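Local coordinates for protein beta-glucuronidase (Dictyoglomus thermophilum, PDB 6XXW) that probably hydrolyses beta-D-glucuronides, as a glycoside hydrolase of family 2 with a sugar-binding beta domain ahead of its TIM barrel, at residues L35-E44 and L67-K78; P53-I61 and F177-V186. One frame throughout, in Å; residues are numbered along the deposited sequence.

Interaction 1: L35-E44 and L67-K78; sequences LSGVWEFRTE and LRDYVGRVYYKK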
# COMPACT_ATOMS: atom_id res chain seq x y z
N LEU A 35 19.82 -27.56 -20.40
CA LEU A 35 19.60 -26.62 -21.51
C LEU A 35 18.84 -25.37 -21.09
O LEU A 35 18.53 -24.54 -21.94
CB LEU A 35 18.86 -27.31 -22.66
CG LEU A 35 19.56 -28.47 -23.37
CD1 LEU A 35 18.82 -28.82 -24.65
CD2 LEU A 35 21.01 -28.12 -23.66
N SER A 36 18.54 -25.23 -19.80
CA SER A 36 17.93 -24.00 -19.30
C SER A 36 18.83 -22.82 -19.60
O SER A 36 20.05 -22.95 -19.73
CB SER A 36 17.69 -24.10 -17.80
OG SER A 36 17.03 -25.31 -17.48
N GLY A 37 18.21 -21.65 -19.72
CA GLY A 37 18.94 -20.44 -20.04
C GLY A 37 18.11 -19.58 -20.97
O GLY A 37 16.88 -19.59 -20.86
N VAL A 38 18.73 -18.89 -21.91
CA VAL A 38 18.02 -18.00 -22.82
C VAL A 38 17.78 -18.73 -24.13
O VAL A 38 18.73 -19.17 -24.80
CB VAL A 38 18.81 -16.70 -23.07
CG1 VAL A 38 18.07 -15.79 -24.03
CG2 VAL A 38 19.09 -15.99 -21.76
N TRP A 39 16.51 -18.84 -24.53
CA TRP A 39 16.14 -19.48 -25.79
C TRP A 39 15.57 -18.45 -26.75
O TRP A 39 15.18 -17.35 -26.36
CB TRP A 39 15.09 -20.57 -25.58
CG TRP A 39 15.51 -21.81 -24.84
CD1 TRP A 39 16.19 -21.89 -23.65
CD2 TRP A 39 15.24 -23.15 -25.23
NE1 TRP A 39 16.35 -23.20 -23.28
CE2 TRP A 39 15.78 -24.00 -24.24
CE3 TRP A 39 14.58 -23.72 -26.32
CZ2 TRP A 39 15.68 -25.39 -24.32
CZ3 TRP A 39 14.48 -25.10 -26.40
CH2 TRP A 39 15.04 -25.92 -25.41
N GLU A 40 15.49 -18.82 -28.03
CA GLU A 40 14.72 -17.99 -28.95
C GLU A 40 13.27 -18.46 -28.93
O GLU A 40 12.98 -19.63 -28.67
CB GLU A 40 15.30 -18.06 -30.36
CG GLU A 40 16.61 -17.29 -30.49
CD GLU A 40 17.18 -17.29 -31.90
OE1 GLU A 40 17.96 -18.20 -32.21
OE2 GLU A 40 16.86 -16.37 -32.68
N PHE A 41 12.35 -17.54 -29.20
CA PHE A 41 10.93 -17.77 -28.97
C PHE A 41 10.12 -17.01 -30.02
O PHE A 41 10.44 -15.87 -30.35
CB PHE A 41 10.55 -17.31 -27.54
CG PHE A 41 9.07 -17.35 -27.21
CD1 PHE A 41 8.22 -16.31 -27.59
CD2 PHE A 41 8.55 -18.37 -26.43
CE1 PHE A 41 6.85 -16.34 -27.26
CE2 PHE A 41 7.19 -18.39 -26.09
CZ PHE A 41 6.36 -17.38 -26.50
N ARG A 42 9.07 -17.65 -30.53
CA ARG A 42 8.17 -16.99 -31.46
C ARG A 42 6.78 -17.58 -31.29
O ARG A 42 6.60 -18.63 -30.68
CB ARG A 42 8.63 -17.15 -32.91
CG ARG A 42 8.68 -18.60 -33.38
CD ARG A 42 9.23 -18.73 -34.80
NE ARG A 42 9.14 -20.13 -35.22
CZ ARG A 42 8.06 -20.65 -35.78
NH1 ARG A 42 8.04 -21.93 -36.11
NH2 ARG A 42 7.00 -19.87 -36.01
N THR A 43 5.78 -16.88 -31.83
CA THR A 43 4.41 -17.36 -31.83
C THR A 43 4.06 -17.91 -33.21
O THR A 43 4.80 -17.74 -34.18
CB THR A 43 3.41 -16.27 -31.42
OG1 THR A 43 3.48 -15.18 -32.34
CG2 THR A 43 3.71 -15.76 -30.00
N GLU A 44 2.90 -18.56 -33.28
CA GLU A 44 2.51 -19.32 -34.47
C GLU A 44 2.51 -18.45 -35.72
O GLU A 44 2.02 -17.32 -35.71
CB GLU A 44 1.13 -19.94 -34.27
CG GLU A 44 0.88 -21.17 -35.13
CD GLU A 44 -0.31 -21.97 -34.63
OE1 GLU A 44 -1.14 -21.42 -33.86
OE2 GLU A 44 -0.41 -23.16 -35.01
N LEU A 67 0.87 -10.99 -26.13
CA LEU A 67 1.54 -12.22 -25.75
C LEU A 67 1.10 -12.68 -24.36
O LEU A 67 0.87 -13.87 -24.14
CB LEU A 67 3.06 -12.05 -25.80
CG LEU A 67 3.81 -13.33 -25.43
CD1 LEU A 67 3.44 -14.46 -26.40
CD2 LEU A 67 5.32 -13.08 -25.40
N ARG A 68 0.96 -11.74 -23.41
CA ARG A 68 0.41 -12.08 -22.10
C ARG A 68 -0.87 -12.91 -22.24
O ARG A 68 -1.05 -13.93 -21.55
CB ARG A 68 0.13 -10.80 -21.31
CG ARG A 68 -0.16 -11.05 -19.83
CD ARG A 68 -0.82 -9.84 -19.18
NE ARG A 68 -2.15 -9.57 -19.73
CZ ARG A 68 -2.84 -8.45 -19.53
NH1 ARG A 68 -2.31 -7.48 -18.78
NH2 ARG A 68 -4.04 -8.29 -20.06
N ASP A 69 -1.78 -12.50 -23.11
CA ASP A 69 -3.09 -13.12 -23.25
C ASP A 69 -3.16 -14.05 -24.45
O ASP A 69 -4.26 -14.40 -24.90
CB ASP A 69 -4.16 -12.04 -23.35
CG ASP A 69 -4.22 -11.16 -22.10
OD1 ASP A 69 -3.80 -11.64 -21.01
OD2 ASP A 69 -4.69 -10.01 -22.22
N TYR A 70 -2.00 -14.46 -24.97
CA TYR A 70 -1.96 -15.28 -26.18
C TYR A 70 -2.59 -16.64 -25.94
O TYR A 70 -2.47 -17.23 -24.87
CB TYR A 70 -0.50 -15.44 -26.62
CG TYR A 70 -0.31 -16.23 -27.90
CD1 TYR A 70 -0.50 -15.62 -29.13
CD2 TYR A 70 0.07 -17.57 -27.87
CE1 TYR A 70 -0.31 -16.32 -30.32
CE2 TYR A 70 0.25 -18.29 -29.06
CZ TYR A 70 0.06 -17.65 -30.28
OH TYR A 70 0.24 -18.33 -31.46
N VAL A 71 -3.30 -17.15 -26.96
CA VAL A 71 -3.86 -18.49 -26.95
C VAL A 71 -3.50 -19.15 -28.28
O VAL A 71 -3.87 -18.64 -29.34
CB VAL A 71 -5.39 -18.52 -26.74
CG1 VAL A 71 -5.90 -19.95 -26.85
CG2 VAL A 71 -5.77 -17.95 -25.37
N GLY A 72 -2.80 -20.27 -28.21
CA GLY A 72 -2.33 -20.94 -29.41
C GLY A 72 -0.96 -21.54 -29.23
O GLY A 72 -0.55 -21.84 -28.11
N ARG A 73 -0.23 -21.69 -30.33
CA ARG A 73 1.06 -22.38 -30.32
C ARG A 73 2.20 -21.38 -30.26
O ARG A 73 2.18 -20.34 -30.93
CB ARG A 73 1.20 -23.26 -31.57
CG ARG A 73 0.25 -24.45 -31.54
CD ARG A 73 0.37 -25.34 -32.77
NE ARG A 73 -0.76 -26.27 -32.85
CZ ARG A 73 -1.89 -26.03 -33.51
NH1 ARG A 73 -2.07 -24.88 -34.15
NH2 ARG A 73 -2.86 -26.94 -33.53
N VAL A 74 3.21 -21.69 -29.44
CA VAL A 74 4.44 -20.92 -29.41
C VAL A 74 5.58 -21.90 -29.64
O VAL A 74 5.42 -23.12 -29.50
CB VAL A 74 4.62 -20.14 -28.09
CG1 VAL A 74 3.35 -19.28 -27.81
CG2 VAL A 74 4.91 -21.08 -26.93
N TYR A 75 6.74 -21.36 -30.02
CA TYR A 75 7.86 -22.18 -30.47
C TYR A 75 9.13 -21.69 -29.80
O TYR A 75 9.46 -20.50 -29.90
CB TYR A 75 8.00 -22.14 -32.00
CG TYR A 75 6.73 -22.58 -32.68
CD1 TYR A 75 5.67 -21.70 -32.86
CD2 TYR A 75 6.58 -23.89 -33.12
CE1 TYR A 75 4.49 -22.10 -33.47
CE2 TYR A 75 5.40 -24.30 -33.74
CZ TYR A 75 4.36 -23.40 -33.90
OH TYR A 75 3.19 -23.81 -34.51
N TYR A 76 9.83 -22.59 -29.12
CA TYR A 76 11.13 -22.32 -28.51
C TYR A 76 12.22 -22.97 -29.35
O TYR A 76 12.01 -24.03 -29.93
CB TYR A 76 11.18 -22.91 -27.10
CG TYR A 76 10.33 -22.21 -26.06
CD1 TYR A 76 8.96 -22.43 -25.99
CD2 TYR A 76 10.91 -21.37 -25.11
CE1 TYR A 76 8.18 -21.81 -25.00
CE2 TYR A 76 10.14 -20.75 -24.13
CZ TYR A 76 8.78 -20.97 -24.08
OH TYR A 76 8.04 -20.36 -23.10
N LYS A 77 13.39 -22.32 -29.43
CA LYS A 77 14.49 -22.82 -30.24
C LYS A 77 15.82 -22.56 -29.55
O LYS A 77 16.03 -21.49 -28.98
CB LYS A 77 14.52 -22.15 -31.63
CG LYS A 77 15.68 -22.60 -32.51
CD LYS A 77 15.52 -22.11 -33.94
CE LYS A 77 16.76 -21.41 -34.43
NZ LYS A 77 16.53 -20.70 -35.72
N LYS A 78 16.74 -23.53 -29.64
CA LYS A 78 18.06 -23.40 -29.03
C LYS A 78 19.04 -24.33 -29.72
O LYS A 78 18.69 -25.44 -30.12
CB LYS A 78 18.03 -23.71 -27.53
CG LYS A 78 19.29 -23.27 -26.79
CD LYS A 78 19.14 -23.37 -25.28
CE LYS A 78 20.12 -22.44 -24.59
NZ LYS A 78 20.49 -22.93 -23.24
O HOH W 1 18.48 -20.45 -30.41
O HOH W 2 16.79 -18.01 -35.33
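Glu40 and Arg42 pair with Lys77 and Tyr75 through two antiparallel hydrogen-bonded pairs, whose four fairly straight backbone bonds establish a regular ladder between strands 37-43 and 73-78.

Aromatic contacts fill the face carrying Phe41 and Tyr76. The Phe41 edge meets the Tyr76 face in a T-shaped pair, planes at 82°, with Phe41 CD2 3.5 Å from Tyr76 CZ. Val74 CG2 packs against Phe41 CE2, and Leu67 CD1 meets Phe41 CE1 at the ring edge. The Lys78 side chain leaves the backbone on the far side from its N and stays extended, which carries its methylenes across the indole of Trp39; CD sits over the five-membered ring, 3.5 Å from the centroid. Replacing Trp39 with alanine is likely to leave the Lys78 methylenes without the ring beneath them, take one of two donors from Leu35 O and open a gap beside Tyr76 CB.

Polar bonds finish the ends. Leu35 O accepts from Trp39 NE1 and Lys78 NZ, each at 2.9 Å, from opposite faces of its carbonyl plane. Glu44 OE2 offers its syn lone pair to Arg73 NH1 in a salt bridge.

On the other face the Arg42 guanidinium lies flat on Tyr75, planes 2° apart, a cation-pi stack; its NH2 also bonds Asp46 O. One water bridges Glu40 OE1 to the backbone Lys77 O, another Glu40 OE2 to Lys77 NZ.

This antiparallel pairing, with Phe41, Tyr76 and Val74 mostly buried and Glu40, Arg42, Tyr75 and Lys77 on the more exposed face, fits the jelly-roll-like beta-sandwich of the family 2 sugar-binding domain.

Interaction 2: P53-I61 and F177-V186; sequences PVPASFNDI and FNYSGIHRPV
Asn59 OD1 takes the N-H of Ser180 on a lone pair in its carbonyl plane, and the bond is nearly straight (3.0 Å, 171°). Its ND2 turns to Arg68 O and to a water that also bonds Asn178 O. The Phe58 ring, swung between backbone N and carbonyl carbon (chi1 62°), brings CE2 to 3.6 Å from Ser180 CB. Packing is tight here: at Gly181 a CB would clash with Ala56 O, and the backbone angles themselves demand glycine. Val54 CG1 meets Ile182 CG2 at 3.9 Å, also buried.

The two segments run antiparallel, but the pairing is irregular, carried by Ala56 N to Ile182 O (2.9 Å) and Phe58 N to Ser180 O (2.9 Å). Beyond it the chain turns a corner at Arg184 before continuing in strand 185-191 of the jelly-roll-like domain of family 2 enzymes. Ser57 OG lies 2.7 Å from His183 NE2 and accepts from Lys315 N.

Looser is the meeting of partly exposed Pro55 and Pro185, whose side chains come no nearer than 4.3 Å, CG to CD, although Pro55 CB still rests on His183 O. At partly exposed Asp60, buried Tyr179 OH donates to the syn side of OD2 (2.6 Å), ring and carboxylate planes 86° apart, and also bonds Arg574 NH2.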
# COMPACT_ATOMS: atom_id res chain seq x y z
N PRO A 53 13.50 -16.62 -21.39
CA PRO A 53 14.15 -17.52 -20.44
C PRO A 53 13.41 -18.85 -20.32
O PRO A 53 12.19 -18.93 -20.47
CB PRO A 53 14.10 -16.74 -19.12
CG PRO A 53 12.83 -15.93 -19.24
CD PRO A 53 12.77 -15.53 -20.72
N VAL A 54 14.17 -19.91 -20.07
CA VAL A 54 13.65 -21.24 -19.81
C VAL A 54 14.37 -21.79 -18.59
O VAL A 54 15.61 -21.81 -18.56
CB VAL A 54 13.83 -22.16 -21.04
CG1 VAL A 54 13.50 -23.62 -20.70
CG2 VAL A 54 12.98 -21.68 -22.20
N PRO A 55 13.66 -22.28 -17.56
CA PRO A 55 12.21 -22.41 -17.47
C PRO A 55 11.52 -21.13 -16.98
O PRO A 55 12.07 -20.41 -16.14
CB PRO A 55 12.04 -23.54 -16.45
CG PRO A 55 13.17 -23.31 -15.50
CD PRO A 55 14.32 -22.79 -16.34
N ALA A 56 10.33 -20.89 -17.50
CA ALA A 56 9.51 -19.73 -17.15
C ALA A 56 8.20 -19.79 -17.92
O ALA A 56 8.14 -20.37 -19.01
CB ALA A 56 10.21 -18.42 -17.49
N SER A 57 7.15 -19.18 -17.39
CA SER A 57 5.98 -18.91 -18.20
C SER A 57 6.34 -17.73 -19.09
O SER A 57 7.08 -16.85 -18.67
CB SER A 57 4.80 -18.55 -17.30
OG SER A 57 4.44 -19.62 -16.45
N PHE A 58 5.81 -17.70 -20.33
CA PHE A 58 6.16 -16.57 -21.19
C PHE A 58 5.29 -15.34 -20.96
O PHE A 58 5.61 -14.27 -21.50
CB PHE A 58 6.12 -16.97 -22.68
CG PHE A 58 4.77 -17.42 -23.18
CD1 PHE A 58 3.75 -16.51 -23.42
CD2 PHE A 58 4.52 -18.77 -23.45
CE1 PHE A 58 2.48 -16.94 -23.89
CE2 PHE A 58 3.27 -19.20 -23.93
CZ PHE A 58 2.26 -18.28 -24.15
N ASN A 59 4.23 -15.44 -20.16
CA ASN A 59 3.16 -14.44 -20.17
C ASN A 59 3.61 -13.10 -19.59
O ASN A 59 3.20 -12.04 -20.09
CB ASN A 59 1.95 -14.98 -19.41
CG ASN A 59 1.47 -16.33 -19.96
OD1 ASN A 59 2.03 -17.37 -19.64
ND2 ASN A 59 0.42 -16.31 -20.78
N ASP A 60 4.42 -13.11 -18.53
CA ASP A 60 4.79 -11.87 -17.84
C ASP A 60 6.20 -11.39 -18.16
O ASP A 60 6.69 -10.45 -17.51
CB ASP A 60 4.63 -12.04 -16.33
CG ASP A 60 3.17 -12.22 -15.90
OD1 ASP A 60 2.27 -11.82 -16.66
OD2 ASP A 60 2.93 -12.79 -14.81
N ILE A 61 6.86 -11.99 -19.15
CA ILE A 61 8.25 -11.68 -19.45
C ILE A 61 8.37 -10.39 -20.25
O ILE A 61 9.32 -9.62 -20.07
CB ILE A 61 8.90 -12.87 -20.19
CG1 ILE A 61 8.82 -14.14 -19.33
CG2 ILE A 61 10.37 -12.54 -20.60
CD1 ILE A 61 9.69 -14.04 -18.06
N PHE A 177 -4.27 -18.63 -12.98
CA PHE A 177 -4.07 -18.14 -14.34
C PHE A 177 -3.51 -19.23 -15.24
O PHE A 177 -2.65 -20.01 -14.83
CB PHE A 177 -3.13 -16.93 -14.35
CG PHE A 177 -2.98 -16.31 -15.72
CD1 PHE A 177 -4.09 -15.78 -16.38
CD2 PHE A 177 -1.75 -16.27 -16.35
CE1 PHE A 177 -3.96 -15.21 -17.63
CE2 PHE A 177 -1.62 -15.69 -17.60
CZ PHE A 177 -2.73 -15.17 -18.25
N ASN A 178 -3.98 -19.26 -16.49
CA ASN A 178 -3.52 -20.25 -17.47
C ASN A 178 -2.15 -19.87 -18.04
O ASN A 178 -1.97 -19.65 -19.24
CB ASN A 178 -4.56 -20.38 -18.58
CG ASN A 178 -4.27 -21.54 -19.54
OD1 ASN A 178 -3.90 -22.65 -19.11
ND2 ASN A 178 -4.45 -21.29 -20.83
N TYR A 179 -1.17 -19.76 -17.14
CA TYR A 179 0.21 -19.54 -17.55
C TYR A 179 0.68 -20.65 -18.48
O TYR A 179 0.33 -21.82 -18.30
CB TYR A 179 1.14 -19.50 -16.34
CG TYR A 179 1.25 -18.17 -15.61
CD1 TYR A 179 1.73 -17.03 -16.25
CD2 TYR A 179 0.91 -18.08 -14.25
CE1 TYR A 179 1.83 -15.81 -15.57
CE2 TYR A 179 1.02 -16.87 -13.56
CZ TYR A 179 1.48 -15.75 -14.22
OH TYR A 179 1.59 -14.58 -13.52
N SER A 180 1.50 -20.29 -19.47
CA SER A 180 2.00 -21.26 -20.43
C SER A 180 3.48 -21.03 -20.71
O SER A 180 4.04 -19.96 -20.43
CB SER A 180 1.22 -21.21 -21.75
OG SER A 180 1.69 -22.24 -22.63
N GLY A 181 4.10 -22.05 -21.29
CA GLY A 181 5.51 -22.04 -21.59
C GLY A 181 6.16 -23.30 -21.09
O GLY A 181 5.49 -24.27 -20.72
N ILE A 182 7.50 -23.30 -21.08
CA ILE A 182 8.27 -24.42 -20.57
C ILE A 182 8.58 -24.11 -19.11
O ILE A 182 9.47 -23.32 -18.81
CB ILE A 182 9.55 -24.67 -21.37
CG1 ILE A 182 9.22 -24.94 -22.85
CG2 ILE A 182 10.31 -25.88 -20.79
CD1 ILE A 182 10.44 -24.91 -23.76
N HIS A 183 7.86 -24.77 -18.20
CA HIS A 183 7.84 -24.39 -16.79
C HIS A 183 8.90 -25.10 -15.97
O HIS A 183 9.18 -24.67 -14.84
CB HIS A 183 6.45 -24.68 -16.21
CG HIS A 183 5.38 -23.77 -16.73
ND1 HIS A 183 4.05 -24.10 -16.72
CD2 HIS A 183 5.45 -22.52 -17.26
CE1 HIS A 183 3.34 -23.10 -17.22
NE2 HIS A 183 4.17 -22.12 -17.55
N ARG A 184 9.51 -26.16 -16.48
CA ARG A 184 10.52 -26.89 -15.73
C ARG A 184 11.67 -27.21 -16.67
O ARG A 184 11.51 -27.16 -17.90
CB ARG A 184 9.92 -28.16 -15.10
CG ARG A 184 8.79 -27.82 -14.11
CD ARG A 184 8.09 -29.02 -13.52
NE ARG A 184 6.85 -28.61 -12.87
CZ ARG A 184 5.81 -29.41 -12.66
NH1 ARG A 184 5.88 -30.69 -13.03
NH2 ARG A 184 4.72 -28.96 -12.06
N PRO A 185 12.85 -27.53 -16.13
CA PRO A 185 14.06 -27.55 -16.95
C PRO A 185 14.01 -28.56 -18.09
O PRO A 185 13.43 -29.64 -17.98
CB PRO A 185 15.16 -27.92 -15.94
CG PRO A 185 14.67 -27.31 -14.66
CD PRO A 185 13.18 -27.57 -14.68
N VAL A 186 14.60 -28.16 -19.21
CA VAL A 186 14.89 -29.04 -20.33
C VAL A 186 16.32 -29.53 -20.16
O VAL A 186 17.23 -28.71 -20.01
CB VAL A 186 14.73 -28.31 -21.67
CG1 VAL A 186 15.02 -29.26 -22.83
CG2 VAL A 186 13.32 -27.69 -21.80
O HOH W 3 -1.10 -18.47 -21.51

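From the N terminus the chain enters residues 35-44, turns back through strand 50-54 into 53-61, and passes helix 65-68 to reach 67-78, where interaction 1 closes a loop of 22 intervening residues. That loop contains the whole of 53-61, whose partner 177-186 arrives only after 115 more residues, so the two contacts cross rather than nest. Their centres lie about 9 Å apart. Strand 32-43 joins them directly: Gly37 O probably bonds Val54 N (2.8 Å) and Leu35 N probably bonds Val186 O (2.9 Å). Tyr76 OH packs 3.4 Å from Gly181 CA. Together they tie early and late strands of one domain into the same antiparallel sheet.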